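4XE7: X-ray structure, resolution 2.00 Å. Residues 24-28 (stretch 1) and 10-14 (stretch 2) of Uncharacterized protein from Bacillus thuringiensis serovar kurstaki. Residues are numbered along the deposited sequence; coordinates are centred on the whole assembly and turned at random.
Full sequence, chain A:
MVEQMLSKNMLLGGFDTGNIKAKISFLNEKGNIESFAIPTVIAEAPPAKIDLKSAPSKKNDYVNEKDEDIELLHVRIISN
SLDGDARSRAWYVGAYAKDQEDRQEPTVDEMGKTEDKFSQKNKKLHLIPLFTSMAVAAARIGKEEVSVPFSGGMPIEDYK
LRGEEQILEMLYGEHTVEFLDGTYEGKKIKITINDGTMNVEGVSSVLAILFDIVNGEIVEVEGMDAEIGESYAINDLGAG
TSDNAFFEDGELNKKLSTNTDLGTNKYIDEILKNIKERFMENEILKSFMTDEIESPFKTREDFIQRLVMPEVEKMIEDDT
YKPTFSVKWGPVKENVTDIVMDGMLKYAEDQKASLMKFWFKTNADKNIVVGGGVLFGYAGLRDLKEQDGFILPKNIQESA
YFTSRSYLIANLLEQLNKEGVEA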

# COMPACT_ATOMS: atom_id res chain seq x y z
N ILE A 24 3.40 6.18 -1.90
CA ILE A 24 4.09 7.24 -1.19
C ILE A 24 3.53 7.35 0.23
O ILE A 24 2.34 7.17 0.45
CB ILE A 24 3.93 8.60 -1.91
CG1 ILE A 24 4.69 9.71 -1.18
CG2 ILE A 24 2.46 9.01 -2.01
CD1 ILE A 24 4.58 11.10 -1.93
N SER A 25 4.42 7.63 1.17
CA SER A 25 4.01 8.09 2.49
C SER A 25 4.71 9.42 2.77
O SER A 25 5.92 9.53 2.58
CB SER A 25 4.37 7.05 3.57
OG SER A 25 3.52 5.92 3.48
N PHE A 26 3.97 10.44 3.20
CA PHE A 26 4.63 11.72 3.47
C PHE A 26 4.05 12.38 4.70
O PHE A 26 3.01 11.95 5.22
CB PHE A 26 4.51 12.66 2.26
CG PHE A 26 3.10 13.08 1.95
CD1 PHE A 26 2.62 14.32 2.34
CD2 PHE A 26 2.24 12.22 1.27
CE1 PHE A 26 1.31 14.72 2.04
CE2 PHE A 26 0.93 12.61 0.98
CZ PHE A 26 0.47 13.86 1.37
N LEU A 27 4.72 13.41 5.19
CA LEU A 27 4.18 14.15 6.32
C LEU A 27 3.35 15.32 5.80
O LEU A 27 3.82 16.14 5.01
CB LEU A 27 5.30 14.63 7.24
CG LEU A 27 6.03 13.47 7.93
CD1 LEU A 27 7.19 13.98 8.80
CD2 LEU A 27 5.04 12.63 8.77
N ASN A 28 2.09 15.38 6.22
CA ASN A 28 1.22 16.41 5.70
C ASN A 28 1.35 17.65 6.58
O ASN A 28 2.31 17.76 7.35
CB ASN A 28 -0.23 15.91 5.62
CG ASN A 28 -0.80 15.47 6.97
OD1 ASN A 28 -0.31 15.86 8.03
ND2 ASN A 28 -1.87 14.67 6.92
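Stretch 2 (10-14) MLLGG

Two neighbouring strands satisfy each other's backbone polar groups in a regular alternation, and where they begin to part, a water can take over the missing rung. Residues 10-14 illustrate this against residues 24-28. Stretch 2 is extended throughout, with phi between -153° and -105° and psi between 105° and 173°, and it runs antiparallel to stretch 1, the end-to-end directions lying 129° apart. The register sets Gly14 beside Ser25, CA to CA 5.2 Å, and Gly13 beside Phe26, CA to CA 4.0 Å.

Ser25 and Gly14 form the hydrogen-bonded pair, and both bonds are made: Gly14 N donates to Ser25 O at 2.7 Å, and Ser25 N donates to Gly14 O at 3.1 Å. At the next pair, Phe26 and Gly13, the backbone N and O groups do not bond across the gap, as expected of a non-hydrogen-bonded site. One step further, Leu27 N donates to Leu12 O at 3.1 Å. The reciprocal link is spanned by a water, which accepts from Leu12 N at 2.7 Å and donates to Leu27 O at 2.9 Å, so that all four of these backbone groups have a partner. Acceptors also draw on CA-H groups: Phe26 CA lies 3.3 Å from Leu12 O, Gly13 CA 3.2 Å from Ser25 O, and Ile24 CA 3.4 Å from Gly14 O.

Side chains add a modest apolar component. Leu12 CD2 packs 3.6 Å from Leu27 CD1, while Leu11, whose CB points sideways but whose end comes nearer, brings CD1 to 3.7 Å from Phe26 CD1, oblique to the ring. Ser25 OG is hydrogen-bonded elsewhere in the structure. Met10 and Asn28 make no contact across the pair, which together buries 316 Å².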

# COMPACT_ATOMS: atom_id res chain seq x y z
N MET A 10 9.36 22.32 1.06
CA MET A 10 9.90 20.97 1.03
C MET A 10 8.80 19.95 1.25
O MET A 10 7.76 20.25 1.85
CB MET A 10 11.00 20.80 2.08
CG MET A 10 10.45 20.76 3.52
SD MET A 10 10.10 19.08 4.09
CE MET A 10 11.74 18.35 3.84
N LEU A 11 9.05 18.74 0.75
CA LEU A 11 8.19 17.60 0.97
C LEU A 11 9.05 16.51 1.58
O LEU A 11 10.12 16.17 1.05
CB LEU A 11 7.55 17.12 -0.34
CG LEU A 11 6.78 15.79 -0.30
CD1 LEU A 11 5.47 15.89 0.52
CD2 LEU A 11 6.51 15.29 -1.72
N LEU A 12 8.61 15.98 2.72
CA LEU A 12 9.32 14.86 3.34
C LEU A 12 8.52 13.58 3.10
O LEU A 12 7.49 13.37 3.73
CB LEU A 12 9.52 15.11 4.83
CG LEU A 12 10.46 14.09 5.48
CD1 LEU A 12 11.92 14.40 5.12
CD2 LEU A 12 10.26 14.02 6.99
N GLY A 13 9.00 12.73 2.19
CA GLY A 13 8.30 11.50 1.87
C GLY A 13 9.15 10.23 1.86
O GLY A 13 10.38 10.27 2.01
N GLY A 14 8.46 9.10 1.72
CA GLY A 14 9.10 7.81 1.53
C GLY A 14 8.51 7.28 0.25
O GLY A 14 7.30 7.34 0.05
O HOH W 1 6.39 17.03 3.95